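Local coordinates for putative 2,5-diketo-D-gluconic acid reductase B (Sinorhizobium meliloti, PDB 3UP8), which probably reduces methylglyoxal to hydroxyacetone with NADPH, as a barrel-shaped member of the aldo/keto reductase family, at residues 35-40 against 245-250; 62-67 against 90-95; 85-90 against 121-126. One frame throughout, in Å; residues are numbered along the deposited sequence.

Contact 1: residues 35-40 against 245-250; sequences PALGFG and VIVLSK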
loop_
_atom_site.group_PDB
_atom_site.type_symbol
_atom_site.label_atom_id
_atom_site.label_comp_id
_atom_site.label_asym_id
_atom_site.label_seq_id
_atom_site.Cartn_x
_atom_site.Cartn_y
_atom_site.Cartn_z
ATOM N N PRO A 35 6.777 3.541 6.061
ATOM C CA PRO A 35 6.079 3.379 7.349
ATOM C C PRO A 35 5.050 2.237 7.285
ATOM O O PRO A 35 4.276 2.164 6.338
ATOM C CB PRO A 35 5.393 4.742 7.561
ATOM C CG PRO A 35 6.175 5.703 6.730
ATOM C CD PRO A 35 6.645 4.910 5.529
ATOM N N ALA A 36 5.066 1.348 8.281
ATOM C CA ALA A 36 4.258 0.109 8.252
ATOM C C ALA A 36 2.751 0.327 8.088
ATOM O O ALA A 36 2.057 -0.534 7.544
ATOM C CB ALA A 36 4.542 -0.755 9.482
ATOM N N LEU A 37 2.246 1.468 8.555
ATOM C CA LEU A 37 0.841 1.780 8.387
ATOM C C LEU A 37 0.705 3.054 7.572
ATOM O O LEU A 37 1.318 4.073 7.882
ATOM C CB LEU A 37 0.132 1.925 9.743
ATOM C CG LEU A 37 -1.319 2.459 9.747
ATOM C CD1 LEU A 37 -2.288 1.462 9.113
ATOM C CD2 LEU A 37 -1.729 2.764 11.184
ATOM N N GLY A 38 -0.104 2.973 6.527
ATOM C CA GLY A 38 -0.324 4.082 5.634
ATOM C C GLY A 38 -1.792 4.412 5.533
ATOM O O GLY A 38 -2.652 3.566 5.783
ATOM N N PHE A 39 -2.051 5.674 5.194
ATOM C CA PHE A 39 -3.368 6.189 4.885
ATOM C C PHE A 39 -3.635 5.983 3.396
ATOM O O PHE A 39 -3.069 6.689 2.548
ATOM C CB PHE A 39 -3.402 7.693 5.210
ATOM C CG PHE A 39 -4.789 8.283 5.214
ATOM C CD1 PHE A 39 -5.544 8.298 6.377
ATOM C CD2 PHE A 39 -5.326 8.839 4.059
ATOM C CE1 PHE A 39 -6.824 8.849 6.390
ATOM C CE2 PHE A 39 -6.600 9.394 4.058
ATOM C CZ PHE A 39 -7.354 9.400 5.229
ATOM N N GLY A 40 -4.498 5.024 3.078
ATOM C CA GLY A 40 -4.829 4.719 1.693
ATOM C C GLY A 40 -6.024 5.533 1.242
ATOM O O GLY A 40 -7.041 5.585 1.944
ATOM N N VAL A 245 5.710 -6.667 5.628
ATOM C CA VAL A 245 4.355 -6.308 5.203
ATOM C C VAL A 245 3.987 -4.925 5.699
ATOM O O VAL A 245 4.214 -4.586 6.863
ATOM C CB VAL A 245 3.293 -7.334 5.663
ATOM C CG1 VAL A 245 1.884 -6.902 5.226
ATOM C CG2 VAL A 245 3.622 -8.712 5.134
ATOM N N ILE A 246 3.435 -4.133 4.786
ATOM C CA ILE A 246 2.950 -2.798 5.057
ATOM C C ILE A 246 1.447 -2.882 4.843
ATOM O O ILE A 246 0.986 -3.657 3.998
ATOM C CB ILE A 246 3.579 -1.803 4.056
ATOM C CG1 ILE A 246 5.102 -1.800 4.224
ATOM C CG2 ILE A 246 2.988 -0.403 4.193
ATOM C CD1 ILE A 246 5.875 -1.748 2.904
ATOM N N VAL A 247 0.682 -2.095 5.600
ATOM C CA VAL A 247 -0.767 -2.101 5.450
ATOM C C VAL A 247 -1.317 -0.681 5.206
ATOM O O VAL A 247 -0.897 0.277 5.844
ATOM C CB VAL A 247 -1.461 -2.835 6.663
ATOM C CG1 VAL A 247 -1.158 -2.126 7.986
ATOM C CG2 VAL A 247 -2.957 -2.962 6.442
ATOM N N LEU A 248 -2.232 -0.566 4.251
ATOM C CA LEU A 248 -2.969 0.672 3.981
ATOM C C LEU A 248 -4.361 0.581 4.598
ATOM O O LEU A 248 -5.033 -0.431 4.462
ATOM C CB LEU A 248 -3.095 0.900 2.468
ATOM C CG LEU A 248 -1.766 1.087 1.717
ATOM C CD1 LEU A 248 -2.026 1.265 0.226
ATOM C CD2 LEU A 248 -0.981 2.265 2.280
ATOM N N SER A 249 -4.788 1.621 5.291
ATOM C CA SER A 249 -6.140 1.613 5.827
ATOM C C SER A 249 -6.979 2.700 5.184
ATOM O O SER A 249 -6.462 3.756 4.805
ATOM C CB SER A 249 -6.148 1.748 7.346
ATOM O OG SER A 249 -5.333 2.827 7.769
ATOM N N LYS A 250 -8.263 2.403 5.032
ATOM C CA LYS A 250 -9.242 3.377 4.602
ATOM C C LYS A 250 -10.094 3.744 5.817
ATOM O O LYS A 250 -10.819 2.914 6.383
ATOM C CB LYS A 250 -10.078 2.826 3.443
ATOM C CG LYS A 250 -11.071 3.826 2.839
ATOM C CD LYS A 250 -12.472 3.574 3.366
ATOM C CE LYS A 250 -13.499 4.420 2.651
ATOM N NZ LYS A 250 -14.867 4.018 3.062
#
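The flat groups that meet between 35-40 and 245-250 are peptides. Four hydrogen bonds of 2.8–2.9 Å link them: V247 N gives to A36 O, G38 N to V247 O, S249 N to G38 O and G40 N to S249 O. Such interleaving, with A36, G38 and G40 bonded in turn to V247 and S249, defines a parallel ladder. Here it joins the first and last strands of a TIM barrel and closes the cylinder, with the short segments at 33° to each other.

Each face of the ladder has its own packing. On the face of L37, V247 and S249, L37 CD1 comes to 3.9 Å from V247 CG1 and 3.6 Å from S249 OG. The hydroxyl of S249 sits between its own backbone N and carbonyl carbon (chi1 49°), a rotation that brings OG back over the ladder and into a weak bond with G38 O, which already takes S249 N. Helix 231-240 covers V247, and F261 of helix 254-261 packs on L37.

On the other face lies L248. G38 has no side chain, and L248 CD2 lies 3.9 Å from G38 CA. This leucine faces the barrel interior, its side chain about 5 Å from that of K95 and about 6 Å from that of Y70.

The chemistry is thus divided: the ladder pairs its own main-chain N-H and C=O groups, and the groups of F39 and I246 are taken up by the neighbouring strands; the helix-facing side is mostly apolar, with the S249 hydroxyl turned back on G38 O; and an apolar leucine lies near Y70, the predicted proton donor, and K95, predicted to lower its pKa.

Contact 2: residues 62-67 against 90-95; sequences RHVDTA and VFLTTK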
loop_
_atom_site.group_PDB
_atom_site.type_symbol
_atom_site.label_atom_id
_atom_site.label_comp_id
_atom_site.label_asym_id
_atom_site.label_seq_id
_atom_site.Cartn_x
_atom_site.Cartn_y
_atom_site.Cartn_z
ATOM N N ARG A 62 2.086 9.160 8.730
ATOM C CA ARG A 62 3.169 9.775 7.956
ATOM C C ARG A 62 3.389 9.098 6.600
ATOM O O ARG A 62 4.415 9.305 5.953
ATOM C CB ARG A 62 4.470 9.751 8.754
ATOM C CG ARG A 62 4.492 10.650 9.988
ATOM C CD ARG A 62 4.416 12.139 9.620
ATOM N NE ARG A 62 4.462 12.974 10.816
ATOM C CZ ARG A 62 3.396 13.361 11.511
ATOM N NH1 ARG A 62 2.182 13.002 11.135
ATOM N NH2 ARG A 62 3.551 14.109 12.597
ATOM N N HIS A 63 2.436 8.271 6.192
ATOM C CA HIS A 63 2.501 7.557 4.935
ATOM C C HIS A 63 1.138 7.773 4.309
ATOM O O HIS A 63 0.118 7.487 4.915
ATOM C CB HIS A 63 2.824 6.071 5.214
ATOM C CG HIS A 63 2.678 5.161 4.035
ATOM N ND1 HIS A 63 2.812 3.791 4.146
ATOM C CD2 HIS A 63 2.391 5.405 2.735
ATOM C CE1 HIS A 63 2.609 3.234 2.967
ATOM N NE2 HIS A 63 2.364 4.191 2.091
ATOM N N VAL A 64 1.120 8.364 3.119
ATOM C CA VAL A 64 -0.126 8.604 2.403
ATOM C C VAL A 64 -0.026 7.970 1.018
ATOM O O VAL A 64 0.965 8.172 0.320
ATOM C CB VAL A 64 -0.439 10.114 2.244
ATOM C CG1 VAL A 64 -1.757 10.294 1.505
ATOM C CG2 VAL A 64 -0.501 10.814 3.625
ATOM N N ASP A 65 -1.052 7.200 0.659
ATOM C CA ASP A 65 -1.085 6.448 -0.594
ATOM C C ASP A 65 -2.243 6.854 -1.498
ATOM O O ASP A 65 -3.417 6.813 -1.095
ATOM C CB ASP A 65 -1.142 4.948 -0.301
ATOM C CG ASP A 65 -1.136 4.109 -1.561
ATOM O OD1 ASP A 65 -2.215 3.977 -2.196
ATOM O OD2 ASP A 65 -0.053 3.575 -1.899
ATOM N N THR A 66 -1.914 7.219 -2.737
ATOM C CA THR A 66 -2.918 7.626 -3.727
ATOM C C THR A 66 -2.558 7.052 -5.116
ATOM O O THR A 66 -1.657 6.208 -5.219
ATOM C CB THR A 66 -3.106 9.178 -3.709
ATOM O OG1 THR A 66 -4.218 9.562 -4.530
ATOM C CG2 THR A 66 -1.822 9.899 -4.160
ATOM N N ALA A 67 -3.289 7.458 -6.156
ATOM C CA ALA A 67 -3.105 6.929 -7.512
ATOM C C ALA A 67 -3.700 7.910 -8.498
ATOM O O ALA A 67 -4.635 8.622 -8.165
ATOM C CB ALA A 67 -3.789 5.577 -7.666
ATOM N N VAL A 90 6.812 13.195 5.395
ATOM C CA VAL A 90 5.714 12.393 4.863
ATOM C C VAL A 90 6.246 11.469 3.774
ATOM O O VAL A 90 7.083 11.867 2.971
ATOM C CB VAL A 90 4.553 13.261 4.311
ATOM C CG1 VAL A 90 3.441 12.393 3.714
ATOM C CG2 VAL A 90 3.959 14.148 5.417
ATOM N N PHE A 91 5.758 10.237 3.765
ATOM C CA PHE A 91 6.061 9.293 2.692
ATOM C C PHE A 91 4.862 9.248 1.755
ATOM O O PHE A 91 3.780 8.786 2.131
ATOM C CB PHE A 91 6.351 7.910 3.265
ATOM C CG PHE A 91 6.903 6.951 2.257
ATOM C CD1 PHE A 91 8.262 6.689 2.207
ATOM C CD2 PHE A 91 6.060 6.335 1.340
ATOM C CE1 PHE A 91 8.793 5.805 1.240
ATOM C CE2 PHE A 91 6.574 5.458 0.379
ATOM C CZ PHE A 91 7.942 5.200 0.334
ATOM N N LEU A 92 5.052 9.739 0.534
ATOM C CA LEU A 92 3.931 9.921 -0.383
ATOM C C LEU A 92 4.065 9.003 -1.587
ATOM O O LEU A 92 5.072 9.029 -2.271
ATOM C CB LEU A 92 3.795 11.403 -0.805
ATOM C CG LEU A 92 2.727 11.776 -1.862
ATOM C CD1 LEU A 92 1.276 11.494 -1.410
ATOM C CD2 LEU A 92 2.872 13.235 -2.333
ATOM N N THR A 93 3.031 8.204 -1.835
ATOM C CA THR A 93 3.016 7.256 -2.935
ATOM C C THR A 93 1.923 7.607 -3.925
ATOM O O THR A 93 0.797 7.884 -3.515
ATOM C CB THR A 93 2.692 5.857 -2.385
ATOM O OG1 THR A 93 3.710 5.489 -1.453
ATOM C CG2 THR A 93 2.583 4.796 -3.516
ATOM N N THR A 94 2.246 7.608 -5.218
ATOM C CA THR A 94 1.187 7.554 -6.238
ATOM C C THR A 94 1.457 6.432 -7.241
ATOM O O THR A 94 2.463 5.718 -7.135
ATOM C CB THR A 94 0.865 8.946 -6.890
ATOM O OG1 THR A 94 -0.389 8.867 -7.587
ATOM C CG2 THR A 94 1.989 9.420 -7.839
ATOM N N LYS A 95 0.534 6.250 -8.180
ATOM C CA LYS A 95 0.584 5.125 -9.107
ATOM C C LYS A 95 0.255 5.605 -10.512
ATOM O O LYS A 95 -0.687 6.376 -10.715
ATOM C CB LYS A 95 -0.429 4.046 -8.695
ATOM C CG LYS A 95 -0.363 3.654 -7.212
ATOM C CD LYS A 95 -1.336 2.528 -6.871
ATOM C CE LYS A 95 -1.447 2.309 -5.363
ATOM N NZ LYS A 95 -2.215 3.395 -4.643
HETATM O O HOH W 1 2.232 3.190 -0.492
#
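K95 NZ carries the polar end of this contact. It meets D65 OD1 at 2.5 Å, a short salt bridge on the syn side of that oxygen and 20° out of the carboxylate plane, and it gives a second bond to T66 O (2.9 Å) from above the carbonyl plane. The lysine chain gets there by running past A67 CB and bending at its last torsion (chi4 73°). A third partner, Y70 OH, lies outside the two segments.

The next shell fixes D65. Its OD2 accepts from a water (2.7 Å) that also bonds H63 NE2, in the plane of the imidazole, and T93 OG1; T93 CG2 packs 3.3 Å from D65 OD2. H63 is held in turn by P35 O at its ND1, while F91 turns its edge to the imidazole face in a T-shaped pair, planes at 72°.

Beneath lies the parallel ladder of a beta-alpha-beta unit, in which V64 N bonds F91 O, T93 N bonds V64 O and helix 73-83 packs on V64 and L92.

Gripped by a carboxylate, a carbonyl and the tyrosine hydroxyl, K95 is placed consistently with its predicted task of lowering the pKa of Y70.

Contact 3: residues 85-90 against 121-126; sequences IPRADV and HVDLLL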
loop_
_atom_site.group_PDB
_atom_site.type_symbol
_atom_site.label_atom_id
_atom_site.label_comp_id
_atom_site.label_asym_id
_atom_site.label_seq_id
_atom_site.Cartn_x
_atom_site.Cartn_y
_atom_site.Cartn_z
ATOM N N ILE A 85 3.138 19.788 8.227
ATOM C CA ILE A 85 4.100 18.721 8.438
ATOM C C ILE A 85 5.138 18.914 7.337
ATOM O O ILE A 85 4.771 19.074 6.168
ATOM C CB ILE A 85 3.408 17.342 8.393
ATOM C CG1 ILE A 85 2.419 17.235 9.558
ATOM C CG2 ILE A 85 4.423 16.198 8.447
ATOM C CD1 ILE A 85 1.551 16.008 9.537
ATOM N N PRO A 86 6.434 18.958 7.702
ATOM C CA PRO A 86 7.420 19.159 6.644
ATOM C C PRO A 86 7.273 18.047 5.600
ATOM O O PRO A 86 6.877 16.926 5.944
ATOM C CB PRO A 86 8.767 19.061 7.376
ATOM C CG PRO A 86 8.437 19.363 8.822
ATOM C CD PRO A 86 7.053 18.826 9.035
ATOM N N ARG A 87 7.553 18.376 4.341
ATOM C CA ARG A 87 7.422 17.424 3.246
ATOM C C ARG A 87 8.289 16.204 3.479
ATOM O O ARG A 87 7.852 15.077 3.229
ATOM C CB ARG A 87 7.776 18.083 1.905
ATOM C CG ARG A 87 7.958 17.087 0.739
ATOM C CD ARG A 87 6.631 16.490 0.291
ATOM N NE ARG A 87 6.791 15.470 -0.750
ATOM C CZ ARG A 87 7.019 14.173 -0.527
ATOM N NH1 ARG A 87 7.146 13.697 0.711
ATOM N NH2 ARG A 87 7.130 13.342 -1.556
ATOM N N ALA A 88 9.506 16.435 3.970
ATOM C CA ALA A 88 10.482 15.377 4.212
ATOM C C ALA A 88 10.018 14.347 5.252
ATOM O O ALA A 88 10.572 13.248 5.329
ATOM C CB ALA A 88 11.844 15.979 4.611
ATOM N N ASP A 89 9.001 14.702 6.036
ATOM C CA ASP A 89 8.475 13.812 7.078
ATOM C C ASP A 89 7.327 12.929 6.593
ATOM O O ASP A 89 6.892 12.032 7.321
ATOM C CB ASP A 89 7.991 14.616 8.294
ATOM C CG ASP A 89 9.127 15.316 9.038
ATOM O OD1 ASP A 89 10.316 14.999 8.807
ATOM O OD2 ASP A 89 8.809 16.188 9.867
ATOM N N VAL A 90 6.812 13.195 5.395
ATOM C CA VAL A 90 5.714 12.393 4.863
ATOM C C VAL A 90 6.246 11.469 3.774
ATOM O O VAL A 90 7.083 11.867 2.971
ATOM C CB VAL A 90 4.553 13.261 4.311
ATOM C CG1 VAL A 90 3.441 12.393 3.714
ATOM C CG2 VAL A 90 3.959 14.148 5.417
ATOM N N HIS A 121 8.415 15.940 -6.014
ATOM C CA HIS A 121 8.725 14.502 -6.041
ATOM C C HIS A 121 7.712 13.734 -5.210
ATOM O O HIS A 121 7.093 14.284 -4.281
ATOM C CB HIS A 121 10.138 14.218 -5.490
ATOM C CG HIS A 121 10.280 14.474 -4.021
ATOM N ND1 HIS A 121 10.433 15.740 -3.497
ATOM C CD2 HIS A 121 10.298 13.626 -2.962
ATOM C CE1 HIS A 121 10.525 15.665 -2.179
ATOM N NE2 HIS A 121 10.449 14.392 -1.828
ATOM N N VAL A 122 7.536 12.473 -5.566
ATOM C CA VAL A 122 6.884 11.530 -4.686
ATOM C C VAL A 122 7.949 10.622 -4.082
ATOM O O VAL A 122 9.024 10.445 -4.648
ATOM C CB VAL A 122 5.807 10.687 -5.386
ATOM C CG1 VAL A 122 4.631 11.575 -5.809
ATOM C CG2 VAL A 122 6.376 9.914 -6.593
ATOM N N ASP A 123 7.644 10.050 -2.928
ATOM C CA ASP A 123 8.555 9.094 -2.342
ATOM C C ASP A 123 8.533 7.779 -3.107
ATOM O O ASP A 123 9.573 7.148 -3.243
ATOM C CB ASP A 123 8.241 8.894 -0.867
ATOM C CG ASP A 123 8.419 10.187 -0.070
ATOM O OD1 ASP A 123 9.521 10.398 0.455
ATOM O OD2 ASP A 123 7.484 11.008 -0.017
ATOM N N LEU A 124 7.365 7.406 -3.633
ATOM C CA LEU A 124 7.173 6.099 -4.256
ATOM C C LEU A 124 6.223 6.196 -5.442
ATOM O O LEU A 124 5.147 6.808 -5.337
ATOM C CB LEU A 124 6.603 5.096 -3.234
ATOM C CG LEU A 124 6.441 3.620 -3.632
ATOM C CD1 LEU A 124 7.750 3.002 -4.214
ATOM C CD2 LEU A 124 5.897 2.761 -2.431
ATOM N N LEU A 125 6.627 5.606 -6.568
ATOM C CA LEU A 125 5.777 5.559 -7.753
ATOM C C LEU A 125 5.636 4.116 -8.193
ATOM O O LEU A 125 6.638 3.418 -8.376
ATOM C CB LEU A 125 6.350 6.406 -8.895
ATOM C CG LEU A 125 5.506 6.517 -10.172
ATOM C CD1 LEU A 125 4.227 7.314 -9.899
ATOM C CD2 LEU A 125 6.282 7.154 -11.333
ATOM N N LEU A 126 4.390 3.675 -8.343
ATOM C CA LEU A 126 4.108 2.292 -8.725
ATOM C C LEU A 126 3.459 2.225 -10.094
ATOM O O LEU A 126 2.745 3.133 -10.522
ATOM C CB LEU A 126 3.180 1.627 -7.698
ATOM C CG LEU A 126 3.467 1.779 -6.201
ATOM C CD1 LEU A 126 2.403 1.035 -5.395
ATOM C CD2 LEU A 126 4.856 1.259 -5.833
#
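H121 comes first in 121-126, and it meets R87 in two ways. Its imidazole lies flat against the guanidinium, centres 4.2 Å apart and planes at 15°, with H121 NE2 over one face of the arginine. Its carbonyl takes the other approach: H121 O accepts R87 NH2 at 2.9 Å, nearly straight at the hydrogen (173°) and in the guanidinium plane, although the donor stands above the plane of the carbonyl. T119 OG1 bonds both H121 O and R87 NE, fastening the inner nitrogen as well. V122 adds its CA at the guanidinium edge, 3.6 Å from R87 NH2, and turns its side chain to helix 103-117.

These residues lead into the fourth strand of the TIM barrel, while R87 stands in a 3-10 turn after helix 73-83, so the contact joins the turn before the third strand to the start of the fourth.

At D123 the chain turns a corner and sends its carboxylate toward the turn. R87 grips it end-on, NH1 and NH2 both lying 2.8 Å from D123 OD2, NH1 on the syn lone pair and NH2 from above the carboxylate plane. L92 N donates to that same oxygen, so three N-H groups converge on it; such a gathering would probably favour the ionised acid. V90 O lies in the guanidinium plane at its edge, 3.1 Å from D123 OD2; both are acceptors, so this is no hydrogen bond.

How the contacts relate
All three contacts reach one closed eight-stranded parallel barrel. Contact 1 joins strand 37-40 to strand 245-249, the first and last; contact 2 joins the second and third strands, and contact 3 ties the turn before the third to the start of the fourth. Contacts 1 and 2 have centres 10 Å apart and are bridged by strands 37-40 and 63-65, where F39 probably bonds H63 and D65. Contacts 2 and 3, 7 Å apart, share V90, and their segments alternate along the chain. Contacts 2 and 3 join parts near in sequence, 23 and 31 residues apart, while contact 1, 205 residues apart, encloses both and closes the barrel that carries the predicted active-site Y70 and K95.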